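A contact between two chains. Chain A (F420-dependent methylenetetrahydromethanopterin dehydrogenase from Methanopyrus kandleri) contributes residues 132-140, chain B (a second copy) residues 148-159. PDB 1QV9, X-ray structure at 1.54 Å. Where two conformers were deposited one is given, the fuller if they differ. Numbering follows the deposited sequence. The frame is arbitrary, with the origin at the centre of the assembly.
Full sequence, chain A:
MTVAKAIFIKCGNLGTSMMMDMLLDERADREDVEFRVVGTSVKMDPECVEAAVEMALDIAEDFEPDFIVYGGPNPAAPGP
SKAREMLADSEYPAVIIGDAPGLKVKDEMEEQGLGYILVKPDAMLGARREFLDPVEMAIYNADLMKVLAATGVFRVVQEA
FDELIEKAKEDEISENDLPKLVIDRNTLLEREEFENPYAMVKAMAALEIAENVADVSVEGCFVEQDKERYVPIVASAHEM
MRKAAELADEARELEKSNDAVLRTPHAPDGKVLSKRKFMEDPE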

# COMPACT_ATOMS: atom_id res chain seq x y z
N LEU A 132 -16.74 -0.14 -20.80
CA LEU A 132 -16.18 -1.49 -20.93
C LEU A 132 -15.61 -1.87 -22.28
O LEU A 132 -16.37 -2.25 -23.20
CB LEU A 132 -17.23 -2.53 -20.54
CG LEU A 132 -16.63 -3.93 -20.32
CD1 LEU A 132 -16.08 -3.98 -18.90
CD2 LEU A 132 -17.64 -5.02 -20.57
N ASP A 133 -14.28 -1.82 -22.42
CA ASP A 133 -13.64 -2.29 -23.66
C ASP A 133 -12.98 -3.63 -23.27
O ASP A 133 -13.11 -4.05 -22.12
CB ASP A 133 -12.62 -1.28 -24.22
CG ASP A 133 -11.33 -1.19 -23.39
OD1 ASP A 133 -11.37 -1.42 -22.17
OD2 ASP A 133 -10.28 -0.86 -23.98
N PRO A 134 -12.32 -4.32 -24.21
CA PRO A 134 -11.69 -5.62 -23.90
C PRO A 134 -10.73 -5.57 -22.71
O PRO A 134 -10.78 -6.46 -21.82
CB PRO A 134 -11.01 -6.00 -25.21
CG PRO A 134 -12.01 -5.41 -26.26
CD PRO A 134 -12.28 -4.05 -25.68
N VAL A 135 -9.86 -4.57 -22.66
CA VAL A 135 -8.92 -4.46 -21.54
C VAL A 135 -9.63 -4.31 -20.21
O VAL A 135 -9.27 -4.98 -19.24
CB VAL A 135 -7.91 -3.31 -21.78
CG1 VAL A 135 -7.18 -2.91 -20.49
CG2 VAL A 135 -6.93 -3.79 -22.81
N GLU A 136 -10.63 -3.42 -20.10
CA GLU A 136 -11.33 -3.23 -18.85
C GLU A 136 -12.06 -4.53 -18.44
O GLU A 136 -12.12 -4.86 -17.25
CB GLU A 136 -12.36 -2.07 -18.94
CG GLU A 136 -13.10 -1.79 -17.63
CD GLU A 136 -12.20 -1.28 -16.53
OE1 GLU A 136 -12.29 -1.78 -15.38
OE2 GLU A 136 -11.39 -0.36 -16.78
N MSE A 137 -12.60 -5.26 -19.42
CA MSE A 137 -13.31 -6.52 -19.16
C MSE A 137 -12.33 -7.58 -18.60
O MSE A 137 -12.71 -8.44 -17.81
CB MSE A 137 -13.93 -7.09 -20.43
CG MSE A 137 -14.39 -8.53 -20.26
SE MSE A 137 -14.67 -9.46 -21.92
CE MSE A 137 -12.84 -9.78 -22.45
N ALA A 138 -11.09 -7.54 -19.05
CA ALA A 138 -10.06 -8.48 -18.53
C ALA A 138 -9.59 -8.06 -17.14
O ALA A 138 -9.37 -8.93 -16.27
CB ALA A 138 -8.86 -8.58 -19.50
N ILE A 139 -9.43 -6.76 -16.89
CA ILE A 139 -9.01 -6.28 -15.57
C ILE A 139 -10.07 -6.65 -14.54
O ILE A 139 -9.76 -7.13 -13.45
CB ILE A 139 -8.78 -4.76 -15.59
CG1 ILE A 139 -7.56 -4.49 -16.48
CG2 ILE A 139 -8.62 -4.22 -14.17
CD1 ILE A 139 -7.28 -3.01 -16.66
N TYR A 140 -11.34 -6.44 -14.86
CA TYR A 140 -12.39 -6.81 -13.92
C TYR A 140 -12.38 -8.30 -13.63
O TYR A 140 -12.50 -8.71 -12.48
CB TYR A 140 -13.77 -6.42 -14.51
CG TYR A 140 -14.95 -6.79 -13.65
CD1 TYR A 140 -15.46 -5.87 -12.75
CD2 TYR A 140 -15.55 -8.06 -13.75
CE1 TYR A 140 -16.58 -6.19 -11.93
CE2 TYR A 140 -16.65 -8.40 -12.93
CZ TYR A 140 -17.16 -7.45 -12.05
OH TYR A 140 -18.27 -7.79 -11.29
N LEU B 148 -1.35 -8.90 -18.26
CA LEU B 148 -1.55 -8.87 -19.72
C LEU B 148 -2.57 -7.81 -20.15
O LEU B 148 -2.44 -7.21 -21.23
CB LEU B 148 -1.94 -10.26 -20.23
CG LEU B 148 -0.86 -11.32 -19.93
CD1 LEU B 148 -1.32 -12.65 -20.45
CD2 LEU B 148 0.46 -10.94 -20.62
N ALA B 149 -3.54 -7.54 -19.30
CA ALA B 149 -4.56 -6.55 -19.64
C ALA B 149 -4.06 -5.14 -19.41
O ALA B 149 -4.02 -4.34 -20.36
CB ALA B 149 -5.84 -6.81 -18.81
N ALA B 150 -3.67 -4.81 -18.19
CA ALA B 150 -3.26 -3.45 -17.86
C ALA B 150 -2.00 -2.94 -18.53
O ALA B 150 -1.79 -1.74 -18.62
CB ALA B 150 -3.21 -3.28 -16.32
N THR B 151 -1.13 -3.85 -18.99
CA THR B 151 0.08 -3.39 -19.70
C THR B 151 -0.24 -3.11 -21.16
O THR B 151 0.57 -2.48 -21.87
CB THR B 151 1.20 -4.44 -19.66
OG1 THR B 151 0.74 -5.63 -20.30
CG2 THR B 151 1.65 -4.68 -18.19
N GLY B 152 -1.41 -3.56 -21.61
CA GLY B 152 -1.78 -3.35 -23.00
C GLY B 152 -1.49 -4.52 -23.92
O GLY B 152 -1.78 -4.45 -25.13
N VAL B 153 -0.94 -5.62 -23.39
CA VAL B 153 -0.66 -6.76 -24.24
C VAL B 153 -1.94 -7.31 -24.90
O VAL B 153 -1.91 -7.69 -26.07
CB VAL B 153 0.04 -7.92 -23.44
CG1 VAL B 153 0.04 -9.23 -24.25
CG2 VAL B 153 1.45 -7.48 -23.09
N PHE B 154 -3.05 -7.35 -24.15
CA PHE B 154 -4.29 -7.86 -24.73
C PHE B 154 -4.80 -6.94 -25.85
O PHE B 154 -5.54 -7.42 -26.71
CB PHE B 154 -5.38 -8.03 -23.64
CG PHE B 154 -5.23 -9.29 -22.80
CD1 PHE B 154 -5.86 -9.37 -21.57
CD2 PHE B 154 -4.49 -10.36 -23.24
CE1 PHE B 154 -5.75 -10.51 -20.78
CE2 PHE B 154 -4.37 -11.53 -22.43
CZ PHE B 154 -5.01 -11.57 -21.22
N ARG B 155 -4.45 -5.66 -25.81
CA ARG B 155 -4.91 -4.77 -26.88
C ARG B 155 -4.16 -5.12 -28.16
O ARG B 155 -4.70 -4.99 -29.25
CB ARG B 155 -4.72 -3.28 -26.54
CG ARG B 155 -5.79 -2.39 -27.23
CD ARG B 155 -5.59 -0.94 -26.98
NE ARG B 155 -5.52 -0.57 -25.57
CZ ARG B 155 -6.57 -0.46 -24.76
NH1 ARG B 155 -6.38 -0.12 -23.51
NH2 ARG B 155 -7.78 -0.67 -25.22
N VAL B 156 -2.90 -5.56 -28.06
CA VAL B 156 -2.16 -5.96 -29.25
C VAL B 156 -2.86 -7.18 -29.89
O VAL B 156 -2.98 -7.30 -31.12
CB VAL B 156 -0.71 -6.37 -28.89
CG1 VAL B 156 0.04 -6.82 -30.12
CG2 VAL B 156 0.02 -5.19 -28.23
N VAL B 157 -3.26 -8.13 -29.04
CA VAL B 157 -3.95 -9.33 -29.52
C VAL B 157 -5.29 -8.97 -30.14
O VAL B 157 -5.62 -9.51 -31.20
CB VAL B 157 -4.11 -10.36 -28.34
CG1 VAL B 157 -4.84 -11.62 -28.77
CG2 VAL B 157 -2.75 -10.72 -27.80
N GLN B 158 -6.03 -8.09 -29.48
CA GLN B 158 -7.33 -7.63 -29.97
C GLN B 158 -7.13 -7.04 -31.36
O GLN B 158 -7.87 -7.40 -32.29
CB GLN B 158 -7.91 -6.56 -29.04
CG GLN B 158 -9.25 -5.96 -29.52
CD GLN B 158 -9.63 -4.60 -28.90
OE1 GLN B 158 -9.06 -4.16 -27.89
NE2 GLN B 158 -10.63 -3.94 -29.51
N GLU B 159 -6.12 -6.18 -31.51
CA GLU B 159 -5.92 -5.54 -32.82
C GLU B 159 -5.59 -6.52 -33.91
O GLU B 159 -6.11 -6.44 -35.03
CB GLU B 159 -4.81 -4.50 -32.75
CG GLU B 159 -5.16 -3.24 -32.01
CD GLU B 159 -3.98 -2.26 -32.02
OE1 GLU B 159 -2.89 -2.61 -32.55
OE2 GLU B 159 -4.16 -1.14 -31.50
O HOH W 1 -9.19 -3.18 -25.14

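Helix 134-140 of chain A packs against a bend in chain B, where one helix ends and another starts at Val B153. Its axis and that of helix 153-159 run at 133° and come within 9.7 Å. The backbones are closest at Val A135 and Ala B149, whose CA atoms lie 5.2 Å apart. Gly B152 makes the bend with phi 97°, where a CB would jam against the preceding carbonyl oxygen.

Asp A133 uses both carboxylate oxygens. With chi1 at p, its OD1 turns back to cap the helix, accepting from Glu A136 N at 3.0 Å. That leaves OD2 facing chain B, where Asp A133 OD2 forms a salt bridge with Arg B155 NH2 at 2.8 Å. The hydrogen bond within it is nearly straight, at 158°.

The CA-to-CB bond of Arg B155 points sideways to chain A. Chi1 and chi2 are both t, so the chain extends; chi3 at m then turns it, and its end comes nearer to chain A. The carboxylate meets the guanidinium at its edge, where the N-H groups point. Val A135 CG2 lies over one face of the guanidinium, 3.8 Å from Arg B155 NH1.

Water 1 ties the polar end together. The oxygen of water 1 donates to Asp A133 OD2 (2.8 Å) and Gln B158 OE1 (2.9 Å) and accepts from Val A135 N (2.9 Å), a first-turn amide with no helical carbonyl to bind. Gln B158 reaches this site with chi1 and chi2 both t. Gln B158 OE1 also touches Pro A134 CG at 3.6 Å.

The other end is apolar. Small side chains meet here: Ala A138 CB lies 3.6 Å from Ala B149 CB. Ala A138 CB also sits at the ring edge of Phe B154, 3.7 Å from Phe B154 CD1. Ile A139 starts sideways, but its m,t rotamer brings Ile A139 CG1 to 3.7 Å from Ala B149 CB and Ile A139 CD1 to 4.1 Å from Ala B150 CB.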